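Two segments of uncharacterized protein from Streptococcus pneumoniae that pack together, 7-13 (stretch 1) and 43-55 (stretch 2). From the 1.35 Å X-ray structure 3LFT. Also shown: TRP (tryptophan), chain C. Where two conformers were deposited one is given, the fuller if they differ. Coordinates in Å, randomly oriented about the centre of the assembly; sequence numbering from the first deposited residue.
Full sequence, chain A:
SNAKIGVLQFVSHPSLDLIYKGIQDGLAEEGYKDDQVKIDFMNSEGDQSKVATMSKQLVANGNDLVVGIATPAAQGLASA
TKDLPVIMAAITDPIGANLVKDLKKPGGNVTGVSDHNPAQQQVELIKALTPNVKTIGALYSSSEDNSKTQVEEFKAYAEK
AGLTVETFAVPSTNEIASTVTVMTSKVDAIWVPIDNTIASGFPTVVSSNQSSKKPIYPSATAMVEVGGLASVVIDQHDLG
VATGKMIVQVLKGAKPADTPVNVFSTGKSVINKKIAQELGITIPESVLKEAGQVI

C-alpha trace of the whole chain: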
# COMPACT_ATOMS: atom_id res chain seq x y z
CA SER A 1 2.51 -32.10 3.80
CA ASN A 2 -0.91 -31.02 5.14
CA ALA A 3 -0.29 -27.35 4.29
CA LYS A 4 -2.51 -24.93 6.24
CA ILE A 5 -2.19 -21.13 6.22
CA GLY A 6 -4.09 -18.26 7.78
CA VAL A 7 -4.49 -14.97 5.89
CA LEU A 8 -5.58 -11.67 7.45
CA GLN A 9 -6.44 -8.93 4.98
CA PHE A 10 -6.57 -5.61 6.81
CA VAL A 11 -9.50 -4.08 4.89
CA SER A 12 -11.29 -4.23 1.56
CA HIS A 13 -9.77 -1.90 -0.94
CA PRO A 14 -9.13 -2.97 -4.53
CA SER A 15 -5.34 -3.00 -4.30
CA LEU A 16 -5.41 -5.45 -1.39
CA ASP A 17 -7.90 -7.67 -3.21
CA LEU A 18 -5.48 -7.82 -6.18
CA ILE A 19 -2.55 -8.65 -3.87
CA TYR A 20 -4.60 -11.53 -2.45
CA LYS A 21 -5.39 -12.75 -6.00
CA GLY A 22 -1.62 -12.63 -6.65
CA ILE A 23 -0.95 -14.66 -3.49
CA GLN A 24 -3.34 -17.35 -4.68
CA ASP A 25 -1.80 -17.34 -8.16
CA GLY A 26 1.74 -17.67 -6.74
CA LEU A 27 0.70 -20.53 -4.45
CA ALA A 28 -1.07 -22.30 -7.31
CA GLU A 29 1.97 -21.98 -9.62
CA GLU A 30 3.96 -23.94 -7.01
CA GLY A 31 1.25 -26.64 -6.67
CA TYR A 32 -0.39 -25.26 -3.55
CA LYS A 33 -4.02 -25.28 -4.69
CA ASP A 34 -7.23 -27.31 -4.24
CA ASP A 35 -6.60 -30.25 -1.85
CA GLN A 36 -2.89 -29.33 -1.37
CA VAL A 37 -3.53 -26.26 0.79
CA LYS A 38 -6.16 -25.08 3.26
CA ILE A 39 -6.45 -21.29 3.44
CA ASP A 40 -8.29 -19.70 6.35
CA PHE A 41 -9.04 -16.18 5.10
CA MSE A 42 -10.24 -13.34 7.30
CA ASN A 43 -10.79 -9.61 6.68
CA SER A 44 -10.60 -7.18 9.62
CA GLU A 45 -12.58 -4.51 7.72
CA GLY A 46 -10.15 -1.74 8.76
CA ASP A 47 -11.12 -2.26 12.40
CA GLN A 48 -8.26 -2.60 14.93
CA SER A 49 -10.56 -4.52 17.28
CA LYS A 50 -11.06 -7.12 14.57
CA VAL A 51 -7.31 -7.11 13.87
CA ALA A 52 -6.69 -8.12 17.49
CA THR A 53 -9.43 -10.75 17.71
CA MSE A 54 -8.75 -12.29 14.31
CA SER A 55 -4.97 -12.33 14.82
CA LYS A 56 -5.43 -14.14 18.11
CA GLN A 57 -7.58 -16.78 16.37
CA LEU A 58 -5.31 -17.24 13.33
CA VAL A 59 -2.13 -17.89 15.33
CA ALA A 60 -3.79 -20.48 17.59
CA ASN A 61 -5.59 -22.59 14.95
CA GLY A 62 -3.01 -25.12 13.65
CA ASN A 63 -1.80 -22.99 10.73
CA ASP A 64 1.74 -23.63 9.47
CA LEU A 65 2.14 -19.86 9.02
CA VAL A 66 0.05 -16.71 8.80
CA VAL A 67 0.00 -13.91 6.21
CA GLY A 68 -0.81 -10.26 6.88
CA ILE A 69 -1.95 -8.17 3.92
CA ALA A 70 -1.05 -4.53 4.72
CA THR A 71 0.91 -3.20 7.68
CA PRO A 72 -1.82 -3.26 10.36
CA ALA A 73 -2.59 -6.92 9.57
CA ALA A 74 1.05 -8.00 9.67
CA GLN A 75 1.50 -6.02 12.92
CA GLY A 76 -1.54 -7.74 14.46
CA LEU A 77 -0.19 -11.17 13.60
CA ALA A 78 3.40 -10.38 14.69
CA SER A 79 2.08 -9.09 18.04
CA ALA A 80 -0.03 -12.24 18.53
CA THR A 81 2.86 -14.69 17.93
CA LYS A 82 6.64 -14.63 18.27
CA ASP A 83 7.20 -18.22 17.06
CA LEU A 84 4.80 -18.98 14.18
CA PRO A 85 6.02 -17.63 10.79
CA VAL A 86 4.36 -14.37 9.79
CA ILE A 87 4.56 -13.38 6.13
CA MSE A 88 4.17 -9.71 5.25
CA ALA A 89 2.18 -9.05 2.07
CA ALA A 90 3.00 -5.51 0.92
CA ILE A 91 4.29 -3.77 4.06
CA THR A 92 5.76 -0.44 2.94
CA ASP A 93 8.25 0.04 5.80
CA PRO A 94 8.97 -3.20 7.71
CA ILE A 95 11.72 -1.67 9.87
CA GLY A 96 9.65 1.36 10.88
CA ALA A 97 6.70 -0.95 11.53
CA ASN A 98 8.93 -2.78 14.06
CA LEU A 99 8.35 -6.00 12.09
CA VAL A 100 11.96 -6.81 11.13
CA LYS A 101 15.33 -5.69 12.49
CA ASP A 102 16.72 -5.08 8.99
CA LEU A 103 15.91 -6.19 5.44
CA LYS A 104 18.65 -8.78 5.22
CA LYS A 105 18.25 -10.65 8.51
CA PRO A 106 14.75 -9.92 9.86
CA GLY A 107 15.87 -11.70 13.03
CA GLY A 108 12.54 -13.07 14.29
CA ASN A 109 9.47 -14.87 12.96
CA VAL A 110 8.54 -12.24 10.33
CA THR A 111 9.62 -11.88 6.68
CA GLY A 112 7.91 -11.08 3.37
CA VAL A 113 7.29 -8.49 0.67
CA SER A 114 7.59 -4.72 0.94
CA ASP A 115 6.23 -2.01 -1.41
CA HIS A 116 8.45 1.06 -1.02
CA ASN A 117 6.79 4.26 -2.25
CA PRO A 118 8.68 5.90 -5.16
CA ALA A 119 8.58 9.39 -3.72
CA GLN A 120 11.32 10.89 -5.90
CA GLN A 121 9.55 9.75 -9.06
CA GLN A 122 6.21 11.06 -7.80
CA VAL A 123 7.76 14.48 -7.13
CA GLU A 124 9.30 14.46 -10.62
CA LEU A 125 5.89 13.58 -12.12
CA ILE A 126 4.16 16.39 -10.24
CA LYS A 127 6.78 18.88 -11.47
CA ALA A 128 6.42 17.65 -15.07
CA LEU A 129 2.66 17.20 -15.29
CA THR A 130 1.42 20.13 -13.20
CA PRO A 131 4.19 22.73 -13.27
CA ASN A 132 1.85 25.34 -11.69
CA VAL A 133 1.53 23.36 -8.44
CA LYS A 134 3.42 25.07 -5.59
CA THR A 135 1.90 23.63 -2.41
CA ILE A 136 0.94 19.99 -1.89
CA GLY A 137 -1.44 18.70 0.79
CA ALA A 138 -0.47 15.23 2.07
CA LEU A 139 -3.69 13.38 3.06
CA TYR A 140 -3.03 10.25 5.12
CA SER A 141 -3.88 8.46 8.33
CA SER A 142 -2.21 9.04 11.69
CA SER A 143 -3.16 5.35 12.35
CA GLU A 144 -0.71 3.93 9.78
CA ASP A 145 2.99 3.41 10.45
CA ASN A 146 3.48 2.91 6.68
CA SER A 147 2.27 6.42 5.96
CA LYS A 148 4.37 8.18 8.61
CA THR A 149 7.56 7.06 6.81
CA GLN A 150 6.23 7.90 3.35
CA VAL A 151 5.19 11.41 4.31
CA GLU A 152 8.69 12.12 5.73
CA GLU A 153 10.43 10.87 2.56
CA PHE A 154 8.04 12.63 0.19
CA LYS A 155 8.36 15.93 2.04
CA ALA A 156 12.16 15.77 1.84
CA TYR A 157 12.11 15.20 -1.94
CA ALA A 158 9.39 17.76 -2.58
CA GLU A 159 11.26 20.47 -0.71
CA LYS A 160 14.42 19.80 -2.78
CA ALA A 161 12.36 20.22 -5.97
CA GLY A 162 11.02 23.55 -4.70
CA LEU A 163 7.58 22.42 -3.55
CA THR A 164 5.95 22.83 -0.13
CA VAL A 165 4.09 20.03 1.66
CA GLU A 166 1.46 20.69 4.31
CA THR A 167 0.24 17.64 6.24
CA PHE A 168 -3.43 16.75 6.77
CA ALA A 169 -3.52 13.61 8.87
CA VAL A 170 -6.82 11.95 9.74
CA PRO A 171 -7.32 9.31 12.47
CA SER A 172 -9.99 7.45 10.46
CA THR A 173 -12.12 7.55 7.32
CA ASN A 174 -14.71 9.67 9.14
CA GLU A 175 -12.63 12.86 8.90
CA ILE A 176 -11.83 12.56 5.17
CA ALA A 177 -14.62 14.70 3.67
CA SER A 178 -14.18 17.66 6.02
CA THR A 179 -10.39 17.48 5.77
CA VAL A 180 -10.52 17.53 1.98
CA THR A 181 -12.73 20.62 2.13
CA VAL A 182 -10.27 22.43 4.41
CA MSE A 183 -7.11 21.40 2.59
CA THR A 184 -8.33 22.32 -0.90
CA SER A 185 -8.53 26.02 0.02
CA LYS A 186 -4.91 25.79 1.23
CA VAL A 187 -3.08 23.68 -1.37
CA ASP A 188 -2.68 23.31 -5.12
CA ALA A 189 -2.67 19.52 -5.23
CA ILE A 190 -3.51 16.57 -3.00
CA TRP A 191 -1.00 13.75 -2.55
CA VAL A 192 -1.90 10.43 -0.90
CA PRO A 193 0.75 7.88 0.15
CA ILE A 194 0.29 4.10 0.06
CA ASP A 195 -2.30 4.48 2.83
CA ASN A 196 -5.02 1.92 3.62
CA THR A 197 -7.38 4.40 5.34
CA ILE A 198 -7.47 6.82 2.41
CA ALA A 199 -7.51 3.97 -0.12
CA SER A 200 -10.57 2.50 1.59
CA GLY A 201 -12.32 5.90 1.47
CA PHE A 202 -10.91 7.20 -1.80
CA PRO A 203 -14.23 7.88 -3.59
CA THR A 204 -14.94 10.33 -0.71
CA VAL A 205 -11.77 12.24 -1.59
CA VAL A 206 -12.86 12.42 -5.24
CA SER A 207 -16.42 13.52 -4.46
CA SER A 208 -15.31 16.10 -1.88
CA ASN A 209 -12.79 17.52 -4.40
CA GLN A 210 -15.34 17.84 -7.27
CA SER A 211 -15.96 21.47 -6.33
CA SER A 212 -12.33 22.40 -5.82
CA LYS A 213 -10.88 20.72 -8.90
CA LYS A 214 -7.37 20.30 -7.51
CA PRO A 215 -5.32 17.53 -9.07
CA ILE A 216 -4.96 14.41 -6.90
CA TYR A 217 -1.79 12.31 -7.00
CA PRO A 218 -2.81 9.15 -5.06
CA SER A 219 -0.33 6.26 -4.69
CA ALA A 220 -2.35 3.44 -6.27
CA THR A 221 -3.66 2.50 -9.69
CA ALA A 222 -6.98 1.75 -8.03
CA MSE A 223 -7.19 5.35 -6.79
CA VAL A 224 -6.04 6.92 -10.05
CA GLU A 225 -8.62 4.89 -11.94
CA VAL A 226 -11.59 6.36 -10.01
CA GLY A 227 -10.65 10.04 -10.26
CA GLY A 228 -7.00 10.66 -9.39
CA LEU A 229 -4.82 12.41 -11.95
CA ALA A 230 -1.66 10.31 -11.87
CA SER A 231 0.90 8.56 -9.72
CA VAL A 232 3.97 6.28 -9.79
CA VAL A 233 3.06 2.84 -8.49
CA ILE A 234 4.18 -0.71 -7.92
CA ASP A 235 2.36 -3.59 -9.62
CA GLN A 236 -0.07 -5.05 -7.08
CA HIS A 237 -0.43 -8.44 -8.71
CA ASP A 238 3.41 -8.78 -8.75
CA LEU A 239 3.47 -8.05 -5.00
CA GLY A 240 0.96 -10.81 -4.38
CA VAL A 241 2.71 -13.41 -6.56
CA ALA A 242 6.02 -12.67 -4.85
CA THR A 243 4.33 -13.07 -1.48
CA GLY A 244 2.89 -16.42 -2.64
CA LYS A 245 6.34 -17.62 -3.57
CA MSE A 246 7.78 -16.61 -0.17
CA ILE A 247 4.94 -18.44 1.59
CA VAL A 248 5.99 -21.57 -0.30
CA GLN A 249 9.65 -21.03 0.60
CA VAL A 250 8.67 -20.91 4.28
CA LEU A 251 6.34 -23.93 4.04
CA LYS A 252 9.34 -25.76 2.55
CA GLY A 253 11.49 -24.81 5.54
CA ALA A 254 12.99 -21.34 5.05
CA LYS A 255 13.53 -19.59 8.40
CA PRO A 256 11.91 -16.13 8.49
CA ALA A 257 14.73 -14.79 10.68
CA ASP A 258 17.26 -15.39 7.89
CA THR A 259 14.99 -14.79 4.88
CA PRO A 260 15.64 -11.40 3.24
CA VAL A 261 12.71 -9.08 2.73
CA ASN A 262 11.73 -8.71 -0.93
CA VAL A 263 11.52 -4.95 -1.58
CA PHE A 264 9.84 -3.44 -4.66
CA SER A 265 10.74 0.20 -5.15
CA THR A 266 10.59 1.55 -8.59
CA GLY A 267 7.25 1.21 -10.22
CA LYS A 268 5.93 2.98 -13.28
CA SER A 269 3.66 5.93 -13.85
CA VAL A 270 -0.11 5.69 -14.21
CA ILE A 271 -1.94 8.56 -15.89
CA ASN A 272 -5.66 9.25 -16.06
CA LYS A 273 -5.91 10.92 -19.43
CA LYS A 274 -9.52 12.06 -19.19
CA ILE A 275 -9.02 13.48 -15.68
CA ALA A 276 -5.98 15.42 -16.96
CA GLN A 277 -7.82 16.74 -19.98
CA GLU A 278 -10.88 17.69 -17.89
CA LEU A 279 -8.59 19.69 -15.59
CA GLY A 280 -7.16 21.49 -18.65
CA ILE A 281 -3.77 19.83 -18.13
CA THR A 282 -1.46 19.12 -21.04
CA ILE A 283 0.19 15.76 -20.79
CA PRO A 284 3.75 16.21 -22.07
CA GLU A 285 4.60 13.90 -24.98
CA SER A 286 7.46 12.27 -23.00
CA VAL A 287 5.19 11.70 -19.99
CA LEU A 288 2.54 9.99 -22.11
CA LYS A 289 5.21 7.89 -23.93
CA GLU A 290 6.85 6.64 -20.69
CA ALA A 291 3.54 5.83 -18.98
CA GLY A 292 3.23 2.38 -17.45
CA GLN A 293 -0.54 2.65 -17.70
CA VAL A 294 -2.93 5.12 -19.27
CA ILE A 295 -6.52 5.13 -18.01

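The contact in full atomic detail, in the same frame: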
# COMPACT_ATOMS: atom_id res chain seq x y z
N VAL A 7 -4.71 -16.25 6.59
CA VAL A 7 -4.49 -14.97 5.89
C VAL A 7 -5.41 -13.92 6.49
O VAL A 7 -6.62 -14.12 6.58
CB VAL A 7 -4.78 -15.09 4.40
CG1 VAL A 7 -4.64 -13.75 3.68
CG2 VAL A 7 -3.86 -16.12 3.74
N LEU A 8 -4.81 -12.81 6.94
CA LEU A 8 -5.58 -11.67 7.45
C LEU A 8 -5.38 -10.52 6.48
O LEU A 8 -4.26 -10.01 6.33
CB LEU A 8 -5.13 -11.27 8.87
CG LEU A 8 -5.86 -10.06 9.47
CD1 LEU A 8 -7.35 -10.34 9.67
CD2 LEU A 8 -5.20 -9.66 10.80
N GLN A 9 -6.46 -10.13 5.81
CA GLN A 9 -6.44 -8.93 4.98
C GLN A 9 -6.97 -7.78 5.83
O GLN A 9 -8.02 -7.87 6.45
CB GLN A 9 -7.28 -9.16 3.74
CG GLN A 9 -7.26 -7.95 2.80
CD GLN A 9 -7.93 -8.26 1.48
OE1 GLN A 9 -7.82 -9.36 0.93
NE2 GLN A 9 -8.64 -7.25 0.95
N PHE A 10 -6.23 -6.67 5.86
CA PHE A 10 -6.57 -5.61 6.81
C PHE A 10 -7.96 -5.02 6.53
O PHE A 10 -8.72 -4.79 7.46
CB PHE A 10 -5.52 -4.50 6.80
CG PHE A 10 -5.89 -3.30 7.65
CD1 PHE A 10 -6.27 -3.45 8.98
CD2 PHE A 10 -5.88 -2.02 7.09
CE1 PHE A 10 -6.62 -2.35 9.74
CE2 PHE A 10 -6.24 -0.91 7.84
CZ PHE A 10 -6.61 -1.07 9.17
N VAL A 11 -8.28 -4.78 5.26
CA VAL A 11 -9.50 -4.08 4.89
C VAL A 11 -9.75 -4.39 3.43
O VAL A 11 -8.86 -4.81 2.70
CB VAL A 11 -9.34 -2.53 5.11
CG1 VAL A 11 -8.34 -1.92 4.13
CG2 VAL A 11 -10.66 -1.78 5.03
N SER A 12 -10.98 -4.16 2.99
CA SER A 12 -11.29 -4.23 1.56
C SER A 12 -10.97 -2.91 0.89
O SER A 12 -11.64 -1.91 1.10
CB SER A 12 -12.76 -4.59 1.33
OG SER A 12 -13.00 -5.92 1.77
N HIS A 13 -9.91 -2.91 0.10
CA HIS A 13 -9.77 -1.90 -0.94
C HIS A 13 -9.19 -2.61 -2.16
O HIS A 13 -8.57 -3.67 -2.02
CB HIS A 13 -9.08 -0.63 -0.43
CG HIS A 13 -7.62 -0.76 -0.13
ND1 HIS A 13 -7.08 -0.67 1.14
CD2 HIS A 13 -6.57 -0.84 -0.98
CE1 HIS A 13 -5.76 -0.71 1.05
NE2 HIS A 13 -5.43 -0.84 -0.23
N ASN A 43 -10.94 -11.03 7.02
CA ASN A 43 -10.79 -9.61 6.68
C ASN A 43 -11.25 -8.78 7.88
O ASN A 43 -12.38 -8.89 8.34
CB ASN A 43 -11.65 -9.30 5.44
CG ASN A 43 -11.39 -7.92 4.88
OD1 ASN A 43 -11.21 -6.97 5.62
ND2 ASN A 43 -11.39 -7.81 3.55
N SER A 44 -10.32 -8.00 8.43
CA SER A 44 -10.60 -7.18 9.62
C SER A 44 -11.36 -5.87 9.33
O SER A 44 -11.70 -5.14 10.27
CB SER A 44 -9.33 -6.94 10.43
OG SER A 44 -8.26 -6.53 9.59
N GLU A 45 -11.66 -5.60 8.05
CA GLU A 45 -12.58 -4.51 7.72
C GLU A 45 -12.06 -3.15 8.21
O GLU A 45 -12.85 -2.26 8.55
CB GLU A 45 -13.97 -4.77 8.33
CG GLU A 45 -14.55 -6.16 8.09
CD GLU A 45 -14.84 -6.40 6.64
OE1 GLU A 45 -14.19 -5.73 5.81
OE2 GLU A 45 -15.71 -7.23 6.32
N GLY A 46 -10.74 -2.99 8.29
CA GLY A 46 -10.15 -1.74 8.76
C GLY A 46 -10.31 -1.45 10.24
O GLY A 46 -10.02 -0.35 10.69
N ASP A 47 -10.76 -2.45 11.00
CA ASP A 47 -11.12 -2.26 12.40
C ASP A 47 -10.04 -2.89 13.28
O ASP A 47 -9.84 -4.12 13.26
CB ASP A 47 -12.49 -2.92 12.64
CG ASP A 47 -13.02 -2.73 14.06
OD1 ASP A 47 -12.23 -2.44 14.99
OD2 ASP A 47 -14.25 -2.87 14.23
N GLN A 48 -9.35 -2.07 14.08
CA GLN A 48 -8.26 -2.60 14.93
C GLN A 48 -8.75 -3.62 15.95
O GLN A 48 -7.98 -4.50 16.36
CB GLN A 48 -7.50 -1.49 15.65
CG GLN A 48 -6.53 -0.76 14.75
CD GLN A 48 -5.39 -1.64 14.22
OE1 GLN A 48 -4.84 -2.51 14.92
NE2 GLN A 48 -5.04 -1.41 12.97
N SER A 49 -10.01 -3.52 16.37
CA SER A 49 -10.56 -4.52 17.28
C SER A 49 -10.60 -5.88 16.60
O SER A 49 -10.23 -6.89 17.21
CB SER A 49 -11.94 -4.11 17.76
OG SER A 49 -11.85 -2.94 18.56
N LYS A 50 -11.02 -5.90 15.34
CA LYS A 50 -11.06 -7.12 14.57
C LYS A 50 -9.64 -7.62 14.29
O LYS A 50 -9.38 -8.82 14.28
CB LYS A 50 -11.86 -6.94 13.28
CG LYS A 50 -13.35 -6.70 13.55
CD LYS A 50 -14.15 -6.59 12.25
CE LYS A 50 -15.55 -6.01 12.48
NZ LYS A 50 -16.40 -6.90 13.30
N VAL A 51 -8.70 -6.70 14.05
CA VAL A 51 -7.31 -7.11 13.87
C VAL A 51 -6.86 -7.93 15.07
O VAL A 51 -6.28 -9.00 14.93
CB VAL A 51 -6.37 -5.94 13.63
CG1 VAL A 51 -4.91 -6.40 13.63
CG2 VAL A 51 -6.70 -5.27 12.32
N ALA A 52 -7.13 -7.43 16.28
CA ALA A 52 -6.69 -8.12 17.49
C ALA A 52 -7.38 -9.48 17.65
O ALA A 52 -6.72 -10.49 17.89
CB ALA A 52 -6.90 -7.25 18.73
N THR A 53 -8.70 -9.51 17.49
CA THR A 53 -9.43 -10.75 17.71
C THR A 53 -9.10 -11.80 16.65
O THR A 53 -8.85 -12.97 16.96
CB THR A 53 -10.92 -10.44 17.79
OG1 THR A 53 -11.15 -9.64 18.97
CG2 THR A 53 -11.74 -11.70 17.89
N MSE A 54 -9.04 -11.36 15.40
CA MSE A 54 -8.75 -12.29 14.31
C MSE A 54 -7.31 -12.77 14.35
O MSE A 54 -7.06 -13.95 14.11
CB MSE A 54 -9.06 -11.66 12.95
CG MSE A 54 -10.56 -11.42 12.79
SE MSE A 54 -10.99 -10.51 11.13
CE MSE A 54 -12.89 -10.68 11.22
N SER A 55 -6.37 -11.89 14.68
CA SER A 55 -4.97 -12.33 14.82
C SER A 55 -4.84 -13.39 15.89
O SER A 55 -4.13 -14.40 15.70
CB SER A 55 -4.06 -11.16 15.15
OG SER A 55 -3.96 -10.23 14.07
N TRP C . 1.77 -1.14 1.57
CA TRP C . 0.56 -0.85 2.41
C TRP C . 0.89 -1.03 3.85
O TRP C . -0.01 -1.22 4.68
CB TRP C . -0.60 -1.76 1.97
CG TRP C . -0.97 -1.51 0.53
CD1 TRP C . -0.62 -2.27 -0.59
CD2 TRP C . -1.77 -0.39 0.02
NE1 TRP C . -1.14 -1.70 -1.72
CE2 TRP C . -1.82 -0.58 -1.43
CE3 TRP C . -2.37 0.68 0.64
CZ2 TRP C . -2.51 0.34 -2.19
CZ3 TRP C . -3.05 1.60 -0.15
CH2 TRP C . -3.11 1.42 -1.55
OXT TRP C . 2.07 -1.00 4.22
O HOH W 1 -13.38 -3.75 4.61
O HOH W 2 -14.98 -6.17 3.49

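The apolar centre of this contact is built from Leu8 and Phe10, which pack from a strand and the loop after it against the helix that begins at Gln48. The two stretches together bury 527 Å², and Leu8 (93 Å²), Phe10 (92 Å²) and Asn43 (80 Å²) are the most covered residues. Strand and helix run antiparallel, their axes 9.9 Å apart at closest approach, a gap that side chains must fill. Leu8 sets off sideways, but its chi1 t, chi2 p rotamer brings the branched end nearer the helix: CD1 lies 3.9 Å from SE of Met54, a selenomethionine, and CD2 lies 4.3 Å from CG1 of Val51. Leu8 CD2 also comes within 3.5 Å of Ser55 OG. That hydroxyl can sit beside a methyl group because it donates to Val51 O, 2.8 Å from Ser55 OG, within its own helix.

Phe10 starts away from the second stretch, yet its long, flat side chain brings the ring back against it. Val51 meets the ring at its edge, with CG2 3.8 Å from Phe10 CD1, so that this one beta-branched residue touches both apolar side chains. Gly46 covers a face of the ring, its CA 3.9 Å from the centroid of the Phe10 ring in a CH-pi contact. Glycine suits the place twice over: its phi is positive, as the type I' turn from Ser44 to Asp47 requires, and a CB here would lie only 3.2 Å from Val11 CG2.

Around this centre the backbone takes over. Gln9 and Asn43 pair as a parallel bridge, and Ser44 N donates to Gln9 O at 3.0 Å, while Gln9 NE2 donates to Val11 O at 3.0 Å. One residue on, the carbonyl of Phe10 is held by the turn: Gly46 N and Ser44 OG each donate to Phe10 O at 2.8 Å. Serine's short side chain, with chi1 p, places its hydroxyl within reach of the carbonyl oxygen of buried Phe10. The turn is closed by Asp47 N donating to Ser44 O at 2.9 Å, and Asp47 then caps the helix, its OD1 accepting from Ser49 N at 2.8 Å.

Farther out, Asn43 OD1 accepts from Glu45 N at 2.8 Å, steadying the turn. At the exposed edge, Ser12 and Glu45 are joined through solvent: one water accepts from Ser12 N at 2.9 Å and donates to Glu45 OE1 at 2.5 Å, and a second links Ser12 OG, 2.6 Å from its oxygen, to the same OE1. A flexible carboxylate suits this wet margin, where it can remain hydrated.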